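Local coordinates for protein dehydroascorbate reductase (Chlamydomonas reinhardtii, PDB 5XFT) that probably catalyses the glutathione-dependent reduction of dehydroascorbate to ascorbate, with glutathione disulfide as the other product, at residues Pro49-Glu54 / Ala69-Asp74; Asp134-His139 / Pro144-Gln149; Lys161-Val166 / Pro195-Val200. One frame throughout, in Å; residues are numbered along the deposited sequence.

Interaction 1: Pro49-Glu54 / Ala69-Asp74; sequences PAWLLE and APYMPD
Trp51 and Tyr71 carry this contact with their rings alone. Following 69-74 in order, Lys64 serves the chain twice, bonding through NZ to Ala69 O and making a cation-pi contact with the Tyr71 ring. Tyr71 lays its phenol ring over the benzo part of Trp51. The six-membered ring centroids are 4.3 Å apart and the planes are inclined by only 17°, which defines an offset stack. Its closest pair is Trp51 CZ3 to Tyr71 CE1, at 3.5 Å, and CZ3 lies above the centre of the phenol ring. The indole reaches this place through a first torsion of 64°, which sets CG between the backbone N and the carbonyl carbon. Pro49 CG leans on the other indole face near its rim, 3.3 Å above the plane, so the indole lies between proline and tyrosine. After Tyr71, Met72 pairs by backbone with Ile63 and points its side chain at helix 75-85, Pro73 touches Ser56, and Asp74 caps that helix through OD2. The stack thus joins helix 50-56 to the chain segment that includes strand 72-73, at the surface of the thioredoxin-like domain, beside strand 62-64, with Tyr8 of strand 5-12 edge-to-face with Trp51.

Interaction 2: Asp134-His139 / Pro144-Gln149; sequences DYLRQH and PLFGGQ
The backbones of 134-139 and 144-149 approach most closely at Leu136 and Phe146, whose CA atoms are 6.5 Å apart, where the last turn of helix 118-138 passes a type I beta turn running from Leu145 to Gly148. This is the loop that precedes helix 153-173 in the all-helical domain of the glutathione S-transferase fold. No hydrogen bond crosses the contact; its evidence is apolar and aromatic geometry. Leu136 CD2 sits above the centre of the Phe146 ring, 3.6 Å from the centroid and 8° off the ring normal, a clear CH-pi contact. The same methyl lies 3.8 Å from Pro144 O, so one leucine branch meets both the ring and the backbone of the loop. The Tyr135 ring meets the Phe146 ring obliquely, Tyr135 CD1 lying 3.8 Å from Phe146 CD2 with the planes at 32°. A first torsion of -168°, with CG anti to the backbone N, carries the tyrosine ring toward the loop and Phe146. Around the pair, Tyr187 of helix 182-193 meets Phe146 edge-to-face. Asp155, near the start of helix 153-173, accepts bonds from Phe146 N and Gly147 N and so probably helps hold the turn in place. Beyond the end of helix 118-138, His139 folds back over the Tyr135 ring: its CE1 lies 3.3 Å above the Tyr135 plane, toward the rim, and His139 ND1 donates in its own ring plane to Tyr135 O at 3.0 Å.

Interaction 3: Lys161-Val166 / Pro195-Val200; sequences KLYHAV and PEWQHV
Tyr163 and Trp197 meet as a T-shaped pair. The indole presents its benzo edge to the face of the phenol ring, with six-membered ring centroids 5.1 Å apart and planes at 60°. The nearest atoms are Trp197 CZ2 and Tyr163 CD2, 3.6 Å apart, and CZ2 stands above the phenol plane toward its rim rather than over its middle. Trp197 CH2 also reaches Tyr163 CB, at 3.9 Å, and this CB lies in the indole plane at the ring edge. Both side chains are extended from their helices: with first torsions of -166° in Tyr163 and 177° in Trp197, the rings span backbones whose nearest CA atoms are 11.2 Å apart. In the next shell, Asp201 probably helps hold the pair, its OD1 bonded to Tyr163 OH and its OD2 only weakly to Trp197 NE1. Leu191 of helix 182-193 touches the Trp197 side chain, and Thr204 and Ile207 of helix 204-212 touch that of Tyr163. Because helix 22-33 belongs to the thioredoxin-like domain, the Trp197 ring meets the other domain through His25, while Tyr163 roots the contact in the long central helix 153-173 of the glutathione S-transferase fold.

The three contacts differ mainly in depth and in how flat groups meet. Interaction 1 lies at the surface of the thioredoxin-like domain, its centre about 20 Å from the centre of the chain, and is a nearly parallel stack. Interaction 3, centred about 7 Å from the chain centre, is a buried, tilted pair backed by a shared carboxylate. Interaction 2 is buried yet peripheral, its centre about 18 Å from that of the chain, and adds an aliphatic methyl to its aromatics. Interactions 1 and 2 stand on opposite sides of the chain centre, their centres about 36 Å apart. Interactions 2 and 3 do not touch, but helix 153-173 links them: interaction 2 packs the loop that precedes it against the end of helix 118-138, and interaction 3 packs against its middle.

Interaction 1: Pro49-Glu54 / Ala69-Asp74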
loop_
_atom_site.group_PDB
_atom_site.type_symbol
_atom_site.label_atom_id
_atom_site.label_comp_id
_atom_site.label_asym_id
_atom_site.label_seq_id
_atom_site.Cartn_x
_atom_site.Cartn_y
_atom_site.Cartn_z
ATOM N N PRO A 49 11.081 -1.972 -19.232
ATOM C CA PRO A 49 11.202 -1.352 -20.553
ATOM C C PRO A 49 11.946 -0.033 -20.465
ATOM O O PRO A 49 11.850 0.698 -19.476
ATOM C CB PRO A 49 9.745 -1.144 -20.981
ATOM C CG PRO A 49 9.018 -0.986 -19.699
ATOM C CD PRO A 49 9.707 -1.887 -18.711
ATOM N N ALA A 50 12.687 0.270 -21.529
ATOM C CA ALA A 50 13.532 1.461 -21.531
ATOM C C ALA A 50 12.726 2.739 -21.340
ATOM O O ALA A 50 13.224 3.695 -20.740
ATOM C CB ALA A 50 14.337 1.535 -22.825
ATOM N N TRP A 51 11.482 2.780 -21.826
ATOM C CA TRP A 51 10.701 4.008 -21.704
ATOM C C TRP A 51 10.349 4.305 -20.254
ATOM O O TRP A 51 10.098 5.465 -19.902
ATOM C CB TRP A 51 9.427 3.931 -22.556
ATOM C CG TRP A 51 8.458 2.867 -22.140
ATOM C CD1 TRP A 51 8.323 1.618 -22.689
ATOM C CD2 TRP A 51 7.487 2.948 -21.086
ATOM N NE1 TRP A 51 7.336 0.925 -22.039
ATOM C CE2 TRP A 51 6.803 1.714 -21.054
ATOM C CE3 TRP A 51 7.134 3.940 -20.166
ATOM C CZ2 TRP A 51 5.786 1.444 -20.135
ATOM C CZ3 TRP A 51 6.115 3.672 -19.250
ATOM C CH2 TRP A 51 5.458 2.434 -19.241
ATOM N N LEU A 52 10.331 3.284 -19.398
ATOM C CA LEU A 52 9.956 3.502 -18.007
ATOM C C LEU A 52 11.040 4.259 -17.244
ATOM O O LEU A 52 10.740 4.944 -16.255
ATOM C CB LEU A 52 9.650 2.160 -17.352
ATOM C CG LEU A 52 9.106 2.201 -15.932
ATOM C CD1 LEU A 52 7.662 2.655 -15.949
ATOM C CD2 LEU A 52 9.234 0.834 -15.313
ATOM N N LEU A 53 12.291 4.159 -17.702
ATOM C CA LEU A 53 13.363 4.987 -17.160
ATOM C C LEU A 53 13.073 6.472 -17.371
ATOM O O LEU A 53 13.217 7.279 -16.442
ATOM C CB LEU A 53 14.695 4.599 -17.803
ATOM C CG LEU A 53 15.928 5.370 -17.329
ATOM C CD1 LEU A 53 16.320 4.936 -15.914
ATOM C CD2 LEU A 53 17.089 5.203 -18.304
ATOM N N GLU A 54 12.628 6.847 -18.576
ATOM C CA GLU A 54 12.275 8.241 -18.833
ATOM C C GLU A 54 10.986 8.640 -18.120
ATOM O O GLU A 54 10.876 9.755 -17.601
ATOM C CB GLU A 54 12.147 8.496 -20.335
ATOM C CG GLU A 54 11.523 9.852 -20.678
ATOM C CD GLU A 54 12.281 11.038 -20.067
ATOM O OE1 GLU A 54 13.520 11.088 -20.208
ATOM O OE2 GLU A 54 11.642 11.915 -19.440
ATOM N N ALA A 69 -2.987 10.927 -23.241
ATOM C CA ALA A 69 -2.502 11.270 -21.916
ATOM C C ALA A 69 -1.004 10.992 -21.809
ATOM O O ALA A 69 -0.474 10.127 -22.512
ATOM C CB ALA A 69 -3.248 10.470 -20.853
ATOM N N PRO A 70 -0.296 11.708 -20.941
ATOM C CA PRO A 70 1.090 11.349 -20.650
ATOM C C PRO A 70 1.144 10.268 -19.582
ATOM O O PRO A 70 0.172 10.009 -18.870
ATOM C CB PRO A 70 1.678 12.664 -20.122
ATOM C CG PRO A 70 0.530 13.273 -19.380
ATOM C CD PRO A 70 -0.725 12.887 -20.160
ATOM N N TYR A 71 2.309 9.642 -19.477
ATOM C CA TYR A 71 2.574 8.776 -18.336
ATOM C C TYR A 71 2.682 9.621 -17.071
ATOM O O TYR A 71 3.304 10.688 -17.075
ATOM C CB TYR A 71 3.860 7.983 -18.550
ATOM C CG TYR A 71 3.793 6.957 -19.653
ATOM C CD1 TYR A 71 3.065 5.782 -19.497
ATOM C CD2 TYR A 71 4.482 7.146 -20.847
ATOM C CE1 TYR A 71 3.012 4.825 -20.506
ATOM C CE2 TYR A 71 4.437 6.195 -21.860
ATOM C CZ TYR A 71 3.699 5.038 -21.684
ATOM O OH TYR A 71 3.650 4.097 -22.693
ATOM N N MET A 72 2.083 9.144 -15.988
ATOM C CA MET A 72 2.080 9.869 -14.716
ATOM C C MET A 72 2.575 8.981 -13.585
ATOM O O MET A 72 1.851 8.060 -13.165
ATOM C CB MET A 72 0.679 10.379 -14.396
ATOM C CG MET A 72 0.586 11.079 -13.061
ATOM S SD MET A 72 -0.986 11.917 -12.893
ATOM C CE MET A 72 -2.045 10.585 -12.396
ATOM N N PRO A 73 3.784 9.212 -13.060
ATOM C CA PRO A 73 4.291 8.369 -11.971
ATOM C C PRO A 73 3.990 8.948 -10.602
ATOM O O PRO A 73 3.286 9.959 -10.503
ATOM C CB PRO A 73 5.799 8.334 -12.242
ATOM C CG PRO A 73 6.085 9.638 -12.904
ATOM C CD PRO A 73 4.828 10.085 -13.620
ATOM N N ASP A 74 4.527 8.312 -9.553
ATOM C CA ASP A 74 4.384 8.723 -8.154
ATOM C C ASP A 74 2.972 8.452 -7.645
ATOM O O ASP A 74 2.013 9.103 -8.074
ATOM C CB ASP A 74 4.753 10.205 -7.977
ATOM C CG ASP A 74 4.975 10.590 -6.523
ATOM O OD1 ASP A 74 5.646 11.619 -6.289
ATOM O OD2 ASP A 74 4.495 9.874 -5.619
#

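Interaction 2: Asp134-His139 / Pro144-Gln149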
loop_
_atom_site.group_PDB
_atom_site.type_symbol
_atom_site.label_atom_id
_atom_site.label_comp_id
_atom_site.label_asym_id
_atom_site.label_seq_id
_atom_site.Cartn_x
_atom_site.Cartn_y
_atom_site.Cartn_z
ATOM N N ASP A 134 -4.707 3.779 18.515
ATOM C CA ASP A 134 -5.496 4.748 19.268
ATOM C C ASP A 134 -6.469 5.481 18.361
ATOM O O ASP A 134 -7.650 5.630 18.696
ATOM C CB ASP A 134 -4.578 5.749 19.973
ATOM C CG ASP A 134 -3.719 5.102 21.037
ATOM O OD1 ASP A 134 -4.017 3.946 21.412
ATOM O OD2 ASP A 134 -2.759 5.754 21.505
ATOM N N TYR A 135 -5.988 5.948 17.202
ATOM C CA TYR A 135 -6.865 6.673 16.292
ATOM C C TYR A 135 -8.066 5.820 15.900
ATOM O O TYR A 135 -9.217 6.260 16.015
ATOM C CB TYR A 135 -6.100 7.128 15.049
ATOM C CG TYR A 135 -6.890 8.119 14.219
ATOM C CD1 TYR A 135 -7.825 7.686 13.283
ATOM C CD2 TYR A 135 -6.716 9.485 14.382
ATOM C CE1 TYR A 135 -8.558 8.586 12.532
ATOM C CE2 TYR A 135 -7.442 10.394 13.628
ATOM C CZ TYR A 135 -8.363 9.938 12.707
ATOM O OH TYR A 135 -9.091 10.831 11.953
ATOM N N LEU A 136 -7.819 4.589 15.448
ATOM C CA LEU A 136 -8.929 3.729 15.051
ATOM C C LEU A 136 -9.873 3.454 16.217
ATOM O O LEU A 136 -11.076 3.255 16.006
ATOM C CB LEU A 136 -8.396 2.421 14.467
ATOM C CG LEU A 136 -7.696 2.529 13.111
ATOM C CD1 LEU A 136 -7.211 1.163 12.639
ATOM C CD2 LEU A 136 -8.620 3.149 12.077
ATOM N N ARG A 137 -9.357 3.450 17.451
ATOM C CA ARG A 137 -10.230 3.226 18.599
ATOM C C ARG A 137 -11.126 4.432 18.863
ATOM O O ARG A 137 -12.331 4.278 19.081
ATOM C CB ARG A 137 -9.409 2.891 19.847
ATOM C CG ARG A 137 -10.264 2.457 21.038
ATOM C CD ARG A 137 -9.428 1.968 22.213
ATOM N NE ARG A 137 -8.621 0.801 21.867
ATOM C CZ ARG A 137 -7.305 0.831 21.686
ATOM N NH1 ARG A 137 -6.636 1.970 21.835
ATOM N NH2 ARG A 137 -6.656 -0.281 21.361
ATOM N N GLN A 138 -10.557 5.639 18.853
ATOM C CA GLN A 138 -11.362 6.824 19.129
ATOM C C GLN A 138 -12.410 7.090 18.057
ATOM O O GLN A 138 -13.353 7.846 18.309
ATOM C CB GLN A 138 -10.474 8.056 19.281
ATOM C CG GLN A 138 -9.774 8.127 20.610
ATOM C CD GLN A 138 -9.453 9.542 21.005
ATOM O OE1 GLN A 138 -8.805 10.275 20.261
ATOM N NE2 GLN A 138 -9.920 9.943 22.184
ATOM N N HIS A 139 -12.268 6.488 16.876
ATOM C CA HIS A 139 -13.196 6.689 15.772
ATOM C C HIS A 139 -13.994 5.430 15.449
ATOM O O HIS A 139 -14.645 5.369 14.403
ATOM C CB HIS A 139 -12.444 7.167 14.526
ATOM C CG HIS A 139 -11.833 8.527 14.666
ATOM N ND1 HIS A 139 -10.694 8.762 15.405
ATOM C CD2 HIS A 139 -12.215 9.729 14.171
ATOM C CE1 HIS A 139 -10.393 10.048 15.350
ATOM N NE2 HIS A 139 -11.303 10.657 14.609
ATOM N N PRO A 144 -14.507 0.514 11.342
ATOM C CA PRO A 144 -13.191 -0.055 11.678
ATOM C C PRO A 144 -12.037 0.437 10.807
ATOM O O PRO A 144 -10.872 0.204 11.167
ATOM C CB PRO A 144 -13.412 -1.559 11.496
ATOM C CG PRO A 144 -14.480 -1.651 10.455
ATOM C CD PRO A 144 -15.350 -0.426 10.582
ATOM N N LEU A 145 -12.313 1.103 9.690
ATOM C CA LEU A 145 -11.274 1.664 8.840
ATOM C C LEU A 145 -11.101 3.151 9.118
ATOM O O LEU A 145 -11.956 3.803 9.721
ATOM C CB LEU A 145 -11.606 1.453 7.362
ATOM C CG LEU A 145 -12.115 0.079 6.956
ATOM C CD1 LEU A 145 -12.478 0.109 5.496
ATOM C CD2 LEU A 145 -11.058 -0.974 7.231
ATOM N N PHE A 146 -9.976 3.692 8.653
ATOM C CA PHE A 146 -9.762 5.130 8.752
ATOM C C PHE A 146 -10.846 5.916 8.031
ATOM O O PHE A 146 -11.060 7.088 8.350
ATOM C CB PHE A 146 -8.390 5.508 8.187
ATOM C CG PHE A 146 -7.240 5.041 9.028
ATOM C CD1 PHE A 146 -6.560 3.876 8.709
ATOM C CD2 PHE A 146 -6.835 5.768 10.141
ATOM C CE1 PHE A 146 -5.502 3.442 9.477
ATOM C CE2 PHE A 146 -5.771 5.340 10.916
ATOM C CZ PHE A 146 -5.104 4.173 10.583
ATOM N N GLY A 147 -11.519 5.302 7.058
ATOM C CA GLY A 147 -12.627 5.936 6.374
ATOM C C GLY A 147 -13.942 5.360 6.842
ATOM O O GLY A 147 -14.877 5.186 6.054
ATOM N N GLY A 148 -14.011 5.043 8.132
ATOM C CA GLY A 148 -15.197 4.456 8.719
ATOM C C GLY A 148 -15.514 3.086 8.164
ATOM O O GLY A 148 -14.862 2.096 8.503
ATOM N N GLN A 149 -16.514 3.022 7.293
ATOM C CA GLN A 149 -16.974 1.750 6.757
ATOM C C GLN A 149 -16.315 1.383 5.436
ATOM O O GLN A 149 -16.354 0.209 5.049
ATOM C CB GLN A 149 -18.494 1.788 6.579
ATOM C CG GLN A 149 -19.274 1.669 7.879
ATOM C CD GLN A 149 -19.234 0.262 8.438
ATOM O OE1 GLN A 149 -19.237 -0.715 7.686
ATOM N NE2 GLN A 149 -19.191 0.149 9.761
#

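Interaction 3: Lys161-Val166 / Pro195-Val200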
loop_
_atom_site.group_PDB
_atom_site.type_symbol
_atom_site.label_atom_id
_atom_site.label_comp_id
_atom_site.label_asym_id
_atom_site.label_seq_id
_atom_site.Cartn_x
_atom_site.Cartn_y
_atom_site.Cartn_z
ATOM N N LYS A 161 1.321 -0.869 3.717
ATOM C CA LYS A 161 2.503 -0.837 4.575
ATOM C C LYS A 161 2.319 -1.715 5.808
ATOM O O LYS A 161 3.236 -2.443 6.202
ATOM C CB LYS A 161 2.825 0.598 4.978
ATOM C CG LYS A 161 2.957 1.538 3.802
ATOM C CD LYS A 161 3.374 2.931 4.231
ATOM C CE LYS A 161 3.331 3.895 3.055
ATOM N NZ LYS A 161 3.808 5.262 3.422
ATOM N N LEU A 162 1.135 -1.676 6.420
ATOM C CA LEU A 162 0.880 -2.523 7.580
ATOM C C LEU A 162 0.878 -3.998 7.193
ATOM O O LEU A 162 1.372 -4.847 7.949
ATOM C CB LEU A 162 -0.447 -2.128 8.228
ATOM C CG LEU A 162 -0.886 -2.900 9.469
ATOM C CD1 LEU A 162 0.025 -2.597 10.642
ATOM C CD2 LEU A 162 -2.328 -2.567 9.805
ATOM N N TYR A 163 0.316 -4.315 6.024
ATOM C CA TYR A 163 0.340 -5.679 5.502
ATOM C C TYR A 163 1.770 -6.201 5.420
ATOM O O TYR A 163 2.101 -7.265 5.970
ATOM C CB TYR A 163 -0.323 -5.687 4.124
ATOM C CG TYR A 163 -0.701 -7.043 3.566
ATOM C CD1 TYR A 163 -0.861 -8.149 4.389
ATOM C CD2 TYR A 163 -0.885 -7.210 2.201
ATOM C CE1 TYR A 163 -1.209 -9.375 3.863
ATOM C CE2 TYR A 163 -1.231 -8.425 1.670
ATOM C CZ TYR A 163 -1.390 -9.508 2.499
ATOM O OH TYR A 163 -1.734 -10.723 1.953
ATOM N N HIS A 164 2.635 -5.440 4.741
ATOM C CA HIS A 164 4.046 -5.798 4.666
ATOM C C HIS A 164 4.662 -5.928 6.052
ATOM O O HIS A 164 5.461 -6.838 6.299
ATOM C CB HIS A 164 4.807 -4.757 3.848
ATOM C CG HIS A 164 4.670 -4.934 2.371
ATOM N ND1 HIS A 164 5.745 -5.216 1.556
ATOM C CD2 HIS A 164 3.588 -4.869 1.560
ATOM C CE1 HIS A 164 5.332 -5.318 0.306
ATOM N NE2 HIS A 164 4.027 -5.111 0.281
ATOM N N ALA A 165 4.296 -5.033 6.972
ATOM C CA ALA A 165 4.911 -5.037 8.296
ATOM C C ALA A 165 4.599 -6.330 9.041
ATOM O O ALA A 165 5.510 -7.028 9.503
ATOM C CB ALA A 165 4.453 -3.819 9.100
ATOM N N VAL A 166 3.316 -6.681 9.154
ATOM C CA VAL A 166 2.973 -7.863 9.938
ATOM C C VAL A 166 3.486 -9.129 9.256
ATOM O O VAL A 166 4.092 -9.993 9.906
ATOM C CB VAL A 166 1.457 -7.921 10.231
ATOM C CG1 VAL A 166 1.012 -6.672 10.978
ATOM C CG2 VAL A 166 0.636 -8.090 8.965
ATOM N N PRO A 195 -14.141 -6.574 -0.450
ATOM C CA PRO A 195 -13.900 -6.995 -1.840
ATOM C C PRO A 195 -12.868 -6.140 -2.549
ATOM O O PRO A 195 -12.132 -6.654 -3.399
ATOM C CB PRO A 195 -15.284 -6.862 -2.493
ATOM C CG PRO A 195 -16.255 -6.886 -1.352
ATOM C CD PRO A 195 -15.549 -6.215 -0.216
ATOM N N GLU A 196 -12.800 -4.842 -2.237
ATOM C CA GLU A 196 -11.763 -3.997 -2.821
ATOM C C GLU A 196 -10.376 -4.520 -2.476
ATOM O O GLU A 196 -9.482 -4.545 -3.332
ATOM C CB GLU A 196 -11.915 -2.551 -2.343
ATOM C CG GLU A 196 -13.138 -1.822 -2.877
ATOM C CD GLU A 196 -14.344 -1.935 -1.959
ATOM O OE1 GLU A 196 -14.725 -3.071 -1.589
ATOM O OE2 GLU A 196 -14.901 -0.875 -1.597
ATOM N N TRP A 197 -10.182 -4.945 -1.225
ATOM C CA TRP A 197 -8.914 -5.538 -0.821
ATOM C C TRP A 197 -8.709 -6.895 -1.481
ATOM O O TRP A 197 -7.601 -7.211 -1.932
ATOM C CB TRP A 197 -8.878 -5.662 0.701
ATOM C CG TRP A 197 -7.657 -6.325 1.256
ATOM C CD1 TRP A 197 -7.453 -7.665 1.427
ATOM C CD2 TRP A 197 -6.474 -5.674 1.734
ATOM N NE1 TRP A 197 -6.211 -7.889 1.977
ATOM C CE2 TRP A 197 -5.590 -6.682 2.172
ATOM C CE3 TRP A 197 -6.072 -4.339 1.827
ATOM C CZ2 TRP A 197 -4.331 -6.394 2.696
ATOM C CZ3 TRP A 197 -4.823 -4.055 2.351
ATOM C CH2 TRP A 197 -3.967 -5.079 2.777
ATOM N N GLN A 198 -9.768 -7.708 -1.548
ATOM C CA GLN A 198 -9.657 -9.039 -2.134
ATOM C C GLN A 198 -9.274 -8.982 -3.604
ATOM O O GLN A 198 -8.620 -9.900 -4.112
ATOM C CB GLN A 198 -10.974 -9.797 -1.977
ATOM C CG GLN A 198 -11.325 -10.162 -0.552
ATOM C CD GLN A 198 -12.698 -10.795 -0.435
ATOM O OE1 GLN A 198 -13.410 -10.957 -1.429
ATOM N NE2 GLN A 198 -13.080 -11.154 0.783
ATOM N N HIS A 199 -9.679 -7.925 -4.307
ATOM C CA HIS A 199 -9.429 -7.881 -5.742
ATOM C C HIS A 199 -7.945 -7.764 -6.051
ATOM O O HIS A 199 -7.495 -8.232 -7.102
ATOM C CB HIS A 199 -10.208 -6.729 -6.372
ATOM C CG HIS A 199 -11.690 -6.929 -6.347
ATOM N ND1 HIS A 199 -12.272 -8.100 -5.912
ATOM C CD2 HIS A 199 -12.709 -6.110 -6.702
ATOM C CE1 HIS A 199 -13.585 -7.995 -6.000
ATOM N NE2 HIS A 199 -13.877 -6.799 -6.479
ATOM N N VAL A 200 -7.168 -7.168 -5.150
ATOM C CA VAL A 200 -5.782 -6.836 -5.457
ATOM C C VAL A 200 -4.856 -7.340 -4.358
ATOM O O VAL A 200 -3.799 -6.754 -4.111
ATOM C CB VAL A 200 -5.631 -5.317 -5.672
ATOM C CG1 VAL A 200 -6.358 -4.891 -6.945
ATOM C CG2 VAL A 200 -6.184 -4.545 -4.476
#